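PDB 4V33: polysaccharide deacetylase-like protein from Bacillus anthracis, which is a putative zinc-dependent polysaccharide deacetylase, required together with a second such protein for osmotic stability and cell shape maintenance. Local coordinates for residues Pro145-His150 against Val344-Thr349; His150-Tyr155 against Val202-Gly207. All coordinates share one frame; numbering follows the deposited sequence.

How the contacts relate
Contact 1 (145-150 with 344-349) joins two neighbouring parallel strands of the deacetylase sheet, and H150 belongs to both contacts. Strand 146-149 lies between strands 341-345 and 199-206: contact 1 uses one edge of it, and contact 2 (150-155 with 202-207) starts at H150, just past its end, against the strand on its other edge. The centres are about 9 Å apart. They meet directly: Y149 N is 2.9 Å from T203 O, L147 O is 2.7 Å from T203 OG1, and Y149 CB packs on F204 CD2. Both reach the acetate beside the zinc ion, and the H150 side chain comes within about 4 Å of the metal (nearest atoms). Contact 2 is nested inside the chain loop that contact 1 closes.

Contact 1: Pro145-His150 against Val344-Thr349; sequences PVLMYH and VRIHHT. With ACT (acetate ion), chain C.
Strands 146-149 and 341-345 pair in parallel, L147 beside V344 and M148 beside R345: V344 N donates to V146 O (2.8 Å), M148 N to V344 O (2.8 Å), and the bond from I346 N to M148 O (3.2 Å) carries the pairing one residue past the second strand. The beta-branched V344 suits the extended backbone and shares one face of the sheet with L147. Beyond it, L147 CD2 meets I346 CD1 at 3.7 Å, and helix 352-359 covers this apolar face. I346 also lays CG1 over one face of the Y149 ring, toward the rim, a CH-pi contact 4.2 Å from the centroid, while CG2 touches CE1 of that ring. Y149 can thus be apolar along its ring and polar at its tip, where OH bonds Q173. On the other face M148 and R345 lie alongside, pointing the same way. The M148 chain runs straight out and then bends at its end (chi3 57°), which puts CE over the centre of the R345 guanidinium, 3.5 Å from CZ; the unbranched thioether offers an apolar surface to a flat cationic group. Past the paired backbone, one water lies within hydrogen-bonding distance of M148 O, I346 O and H150 ND1. The chemistry is therefore divided: apolar side chains pack under the helix, while at the strand ends a water links both backbones to a histidine whose other nitrogen faces the acetate.

Contact 2: His150-Tyr155 against Val202-Gly207; sequences HAIDDY and VTFDDG. With ZN (zinc ion), chain D; ACT (acetate ion), chain C.
H150 and I152 meet F204, D205 and D206 through side chains, with no direct hydrogen bond between the segments, where strand 199-206 runs out at the C-terminal edge of the parallel sheet and enters the zinc site. Farther from the metal, on the side facing helix 211-221, I152 CG1 abuts the edge of the F204 ring, 3.7 Å from CE2, and the two side chains cross at about a right angle. An aliphatic and an aromatic residue fit here because that helix packs on both through A214. Nearer the metal, the H150 ring has D205 CB over one face, a CH-pi contact 3.9 Å from the centroid, with ring and carboxylate planes 71° apart. CG of H150 is anti to its carbonyl carbon (chi1 -76°), and the ring reaches back over D205 although CB points away from that strand. NE2 consequently donates to the acetate oxygen O at 2.9 Å, the bond bent to 151°. That same oxygen closely approaches D205 OD2, at 2.6 Å, and is a ligand of the zinc ion at 2.4 Å; D205 OD2 is held by a salt bridge to R343. D206 splits its work: OD1 binds zinc at 2.1 Å, whereas OD2 accepts a hydrogen bond from the zinc-bound water, 2.9 Å away, fixing the carboxylate's rotation. Acetate, probably from the crystallisation liquor, is the product expected of a deacetylase, so its place is consistent with product binding. D206, H264 and H268 form the Asp-His-His metal site characteristic of the polysaccharide deacetylase (carbohydrate esterase 4) family, while D205 faces the acetate, probably as the catalytic-base aspartate does in relatives.

Contact 1: Pro145-His150 against Val344-Thr349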
loop_
_atom_site.group_PDB
_atom_site.type_symbol
_atom_site.label_atom_id
_atom_site.label_comp_id
_atom_site.label_asym_id
_atom_site.label_seq_id
_atom_site.Cartn_x
_atom_site.Cartn_y
_atom_site.Cartn_z
ATOM N N PRO A 145 5.891 1.398 -3.003
ATOM C CA PRO A 145 6.635 0.295 -3.619
ATOM C C PRO A 145 5.988 -1.035 -3.268
ATOM O O PRO A 145 5.611 -1.277 -2.116
ATOM C CB PRO A 145 8.033 0.401 -3.006
ATOM C CG PRO A 145 7.873 1.256 -1.768
ATOM C CD PRO A 145 6.649 2.106 -1.958
ATOM N N VAL A 146 5.872 -1.889 -4.277
ATOM C CA VAL A 146 5.313 -3.220 -4.112
ATOM C C VAL A 146 6.424 -4.201 -4.481
ATOM O O VAL A 146 6.729 -4.398 -5.656
ATOM C CB VAL A 146 4.071 -3.420 -4.998
ATOM C CG1 VAL A 146 3.484 -4.817 -4.792
ATOM C CG2 VAL A 146 3.030 -2.340 -4.686
ATOM N N LEU A 147 7.058 -4.773 -3.460
ATOM C CA LEU A 147 8.199 -5.672 -3.667
ATOM C C LEU A 147 7.758 -7.031 -4.176
ATOM O O LEU A 147 6.737 -7.567 -3.740
ATOM C CB LEU A 147 8.941 -5.872 -2.352
ATOM C CG LEU A 147 9.613 -4.628 -1.765
ATOM C CD1 LEU A 147 10.005 -4.853 -0.302
ATOM C CD2 LEU A 147 10.858 -4.308 -2.588
ATOM N N MET A 148 8.548 -7.597 -5.087
ATOM C CA MET A 148 8.282 -8.926 -5.616
ATOM C C MET A 148 9.432 -9.886 -5.305
ATOM O O MET A 148 10.548 -9.724 -5.823
ATOM C CB MET A 148 8.068 -8.872 -7.121
ATOM C CG MET A 148 7.870 -10.258 -7.746
ATOM S SD MET A 148 7.575 -10.207 -9.512
ATOM C CE MET A 148 9.037 -9.324 -10.051
ATOM N N TYR A 149 9.144 -10.858 -4.442
ATOM C CA TYR A 149 10.041 -11.975 -4.164
ATOM C C TYR A 149 9.499 -13.259 -4.764
ATOM O O TYR A 149 8.309 -13.350 -5.089
ATOM C CB TYR A 149 10.167 -12.179 -2.660
ATOM C CG TYR A 149 10.905 -11.088 -1.927
ATOM C CD1 TYR A 149 12.295 -11.130 -1.808
ATOM C CD2 TYR A 149 10.230 -10.035 -1.332
ATOM C CE1 TYR A 149 12.986 -10.159 -1.133
ATOM C CE2 TYR A 149 10.916 -9.042 -0.650
ATOM C CZ TYR A 149 12.289 -9.112 -0.544
ATOM O OH TYR A 149 12.956 -8.125 0.139
ATOM N N HIS A 150 10.374 -14.248 -4.930
ATOM C CA HIS A 150 9.972 -15.587 -5.326
ATOM C C HIS A 150 10.424 -16.604 -4.283
ATOM O O HIS A 150 9.727 -16.813 -3.291
ATOM C CB HIS A 150 10.503 -15.920 -6.718
ATOM C CG HIS A 150 9.735 -15.253 -7.812
ATOM N ND1 HIS A 150 9.888 -13.919 -8.126
ATOM C CD2 HIS A 150 8.768 -15.726 -8.635
ATOM C CE1 HIS A 150 9.069 -13.607 -9.118
ATOM N NE2 HIS A 150 8.371 -14.681 -9.435
ATOM N N VAL A 344 8.477 -3.792 -7.726
ATOM C CA VAL A 344 9.932 -3.707 -7.637
ATOM C C VAL A 344 10.500 -5.118 -7.473
ATOM O O VAL A 344 10.250 -5.786 -6.467
ATOM C CB VAL A 344 10.351 -2.818 -6.441
ATOM C CG1 VAL A 344 11.875 -2.774 -6.318
ATOM C CG2 VAL A 344 9.773 -1.402 -6.592
ATOM N N ARG A 345 11.257 -5.575 -8.465
ATOM C CA ARG A 345 11.829 -6.917 -8.448
ATOM C C ARG A 345 13.068 -6.975 -7.558
ATOM O O ARG A 345 13.973 -6.161 -7.707
ATOM C CB ARG A 345 12.200 -7.330 -9.870
ATOM C CG ARG A 345 12.883 -8.679 -9.968
ATOM C CD ARG A 345 13.223 -9.030 -11.424
ATOM N NE ARG A 345 12.043 -9.269 -12.250
ATOM C CZ ARG A 345 11.397 -10.429 -12.312
ATOM N NH1 ARG A 345 11.794 -11.456 -11.571
ATOM N NH2 ARG A 345 10.336 -10.557 -13.106
ATOM N N ILE A 346 13.084 -7.917 -6.620
ATOM C CA ILE A 346 14.302 -8.189 -5.863
ATOM C C ILE A 346 15.030 -9.390 -6.467
ATOM O O ILE A 346 14.411 -10.405 -6.791
ATOM C CB ILE A 346 14.019 -8.416 -4.366
ATOM C CG1 ILE A 346 13.235 -7.231 -3.782
ATOM C CG2 ILE A 346 15.332 -8.640 -3.611
ATOM C CD1 ILE A 346 13.833 -5.860 -4.092
ATOM N N HIS A 347 16.344 -9.260 -6.640
ATOM C CA HIS A 347 17.156 -10.278 -7.298
ATOM C C HIS A 347 18.024 -11.042 -6.307
ATOM O O HIS A 347 18.310 -10.557 -5.212
ATOM C CB HIS A 347 18.111 -9.614 -8.290
ATOM C CG HIS A 347 17.424 -8.849 -9.377
ATOM N ND1 HIS A 347 17.079 -9.427 -10.581
ATOM C CD2 HIS A 347 17.044 -7.552 -9.454
ATOM C CE1 HIS A 347 16.508 -8.516 -11.351
ATOM N NE2 HIS A 347 16.471 -7.373 -10.690
ATOM N N HIS A 348 18.473 -12.221 -6.721
ATOM C CA HIS A 348 19.455 -12.990 -5.959
ATOM C C HIS A 348 20.649 -12.138 -5.533
ATOM O O HIS A 348 21.174 -12.289 -4.426
ATOM C CB HIS A 348 19.952 -14.165 -6.806
ATOM C CG HIS A 348 21.001 -14.996 -6.132
ATOM N ND1 HIS A 348 20.712 -15.876 -5.109
ATOM C CD2 HIS A 348 22.334 -15.088 -6.342
ATOM C CE1 HIS A 348 21.826 -16.474 -4.720
ATOM N NE2 HIS A 348 22.826 -16.011 -5.450
ATOM N N THR A 349 21.072 -11.244 -6.419
ATOM C CA THR A 349 22.267 -10.425 -6.188
ATOM C C THR A 349 22.008 -9.085 -5.485
ATOM O O THR A 349 22.960 -8.347 -5.206
ATOM C CB THR A 349 22.975 -10.101 -7.515
ATOM O OG1 THR A 349 22.067 -9.394 -8.378
ATOM C CG2 THR A 349 23.448 -11.373 -8.209
HETATM C C ACT C . 5.515 -14.326 -11.867
HETATM O O ACT C . 5.783 -14.678 -10.688
HETATM O OXT ACT C . 5.595 -15.189 -12.782
HETATM C CH3 ACT C . 5.114 -12.921 -12.178
HETATM O O HOH W 1 11.574 -11.781 -7.421
#

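Contact 2: His150-Tyr155 against Val202-Gly207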
loop_
_atom_site.group_PDB
_atom_site.type_symbol
_atom_site.label_atom_id
_atom_site.label_comp_id
_atom_site.label_asym_id
_atom_site.label_seq_id
_atom_site.Cartn_x
_atom_site.Cartn_y
_atom_site.Cartn_z
ATOM N N HIS A 150 10.374 -14.248 -4.930
ATOM C CA HIS A 150 9.972 -15.587 -5.326
ATOM C C HIS A 150 10.424 -16.604 -4.283
ATOM O O HIS A 150 9.727 -16.813 -3.291
ATOM C CB HIS A 150 10.503 -15.920 -6.718
ATOM C CG HIS A 150 9.735 -15.253 -7.812
ATOM N ND1 HIS A 150 9.888 -13.919 -8.126
ATOM C CD2 HIS A 150 8.768 -15.726 -8.635
ATOM C CE1 HIS A 150 9.069 -13.607 -9.118
ATOM N NE2 HIS A 150 8.371 -14.681 -9.435
ATOM N N ALA A 151 11.582 -17.225 -4.492
ATOM C CA ALA A 151 12.101 -18.201 -3.538
ATOM C C ALA A 151 12.893 -17.495 -2.441
ATOM O O ALA A 151 13.650 -16.564 -2.716
ATOM C CB ALA A 151 12.982 -19.211 -4.248
ATOM N N ILE A 152 12.681 -17.914 -1.196
ATOM C CA ILE A 152 13.522 -17.488 -0.077
ATOM C C ILE A 152 14.247 -18.729 0.416
ATOM O O ILE A 152 13.730 -19.501 1.220
ATOM C CB ILE A 152 12.710 -16.847 1.056
ATOM C CG1 ILE A 152 11.848 -15.697 0.515
ATOM C CG2 ILE A 152 13.650 -16.345 2.154
ATOM C CD1 ILE A 152 12.648 -14.533 -0.072
ATOM N N ASP A 153 15.443 -18.955 -0.109
ATOM C CA ASP A 153 16.176 -20.173 0.211
ATOM C C ASP A 153 17.618 -19.963 -0.189
ATOM O O ASP A 153 17.904 -19.071 -0.995
ATOM C CB ASP A 153 15.600 -21.374 -0.558
ATOM C CG ASP A 153 15.855 -22.695 0.139
ATOM O OD1 ASP A 153 16.668 -22.732 1.085
ATOM O OD2 ASP A 153 15.239 -23.706 -0.266
ATOM N N ASP A 154 18.511 -20.772 0.383
ATOM C CA ASP A 154 19.918 -20.785 -0.010
ATOM C C ASP A 154 20.013 -21.567 -1.302
ATOM O O ASP A 154 19.641 -22.740 -1.355
ATOM C CB ASP A 154 20.806 -21.439 1.065
ATOM C CG ASP A 154 20.696 -20.748 2.419
ATOM O OD1 ASP A 154 20.925 -19.523 2.489
ATOM O OD2 ASP A 154 20.368 -21.429 3.412
ATOM N N TYR A 155 20.493 -20.920 -2.354
ATOM C CA TYR A 155 20.540 -21.554 -3.668
ATOM C C TYR A 155 21.638 -22.613 -3.731
ATOM O O TYR A 155 22.776 -22.360 -3.339
ATOM C CB TYR A 155 20.734 -20.490 -4.746
ATOM C CG TYR A 155 20.737 -21.024 -6.159
ATOM C CD1 TYR A 155 19.560 -21.430 -6.766
ATOM C CD2 TYR A 155 21.915 -21.099 -6.888
ATOM C CE1 TYR A 155 19.553 -21.904 -8.056
ATOM C CE2 TYR A 155 21.920 -21.576 -8.185
ATOM C CZ TYR A 155 20.733 -21.979 -8.761
ATOM O OH TYR A 155 20.725 -22.454 -10.050
ATOM N N VAL A 202 5.146 -6.014 0.777
ATOM C CA VAL A 202 6.025 -7.143 0.518
ATOM C C VAL A 202 5.167 -8.259 -0.082
ATOM O O VAL A 202 4.173 -8.672 0.529
ATOM C CB VAL A 202 6.685 -7.646 1.809
ATOM C CG1 VAL A 202 7.591 -8.845 1.522
ATOM C CG2 VAL A 202 7.476 -6.509 2.483
ATOM N N THR A 203 5.531 -8.720 -1.280
ATOM C CA THR A 203 4.782 -9.809 -1.925
ATOM C C THR A 203 5.703 -10.932 -2.383
ATOM O O THR A 203 6.876 -10.701 -2.713
ATOM C CB THR A 203 3.904 -9.346 -3.142
ATOM O OG1 THR A 203 4.712 -9.190 -4.317
ATOM C CG2 THR A 203 3.165 -8.042 -2.838
ATOM N N PHE A 204 5.136 -12.135 -2.425
ATOM C CA PHE A 204 5.823 -13.351 -2.852
ATOM C C PHE A 204 4.993 -14.023 -3.918
ATOM O O PHE A 204 3.766 -14.131 -3.778
ATOM C CB PHE A 204 5.952 -14.324 -1.681
ATOM C CG PHE A 204 6.741 -13.787 -0.537
ATOM C CD1 PHE A 204 6.114 -13.068 0.466
ATOM C CD2 PHE A 204 8.111 -14.001 -0.456
ATOM C CE1 PHE A 204 6.831 -12.552 1.540
ATOM C CE2 PHE A 204 8.840 -13.486 0.619
ATOM C CZ PHE A 204 8.197 -12.761 1.618
ATOM N N ASP A 205 5.660 -14.498 -4.963
ATOM C CA ASP A 205 4.970 -15.199 -6.040
ATOM C C ASP A 205 5.215 -16.693 -5.999
ATOM O O ASP A 205 6.373 -17.133 -5.951
ATOM C CB ASP A 205 5.419 -14.677 -7.410
ATOM C CG ASP A 205 4.823 -13.319 -7.748
ATOM O OD1 ASP A 205 4.228 -12.679 -6.866
ATOM O OD2 ASP A 205 4.950 -12.896 -8.915
ATOM N N ASP A 206 4.101 -17.430 -6.023
ATOM C CA ASP A 206 3.961 -18.856 -6.389
ATOM C C ASP A 206 3.501 -19.779 -5.266
ATOM O O ASP A 206 2.809 -20.769 -5.528
ATOM C CB ASP A 206 5.192 -19.479 -7.074
ATOM C CG ASP A 206 5.551 -18.817 -8.397
ATOM O OD1 ASP A 206 4.836 -17.898 -8.892
ATOM O OD2 ASP A 206 6.589 -19.244 -8.949
ATOM N N GLY A 207 3.872 -19.474 -4.029
ATOM C CA GLY A 207 3.541 -20.348 -2.920
ATOM C C GLY A 207 4.519 -21.496 -2.755
ATOM O O GLY A 207 4.128 -22.613 -2.421
HETATM ZN ZN ZN D . 4.759 -16.791 -10.722
HETATM C C ACT C . 5.515 -14.326 -11.867
HETATM O O ACT C . 5.783 -14.678 -10.688
HETATM O OXT ACT C . 5.595 -15.189 -12.782
HETATM C CH3 ACT C . 5.114 -12.921 -12.178
HETATM O O HOH W 2 6.711 -17.266 -11.065
#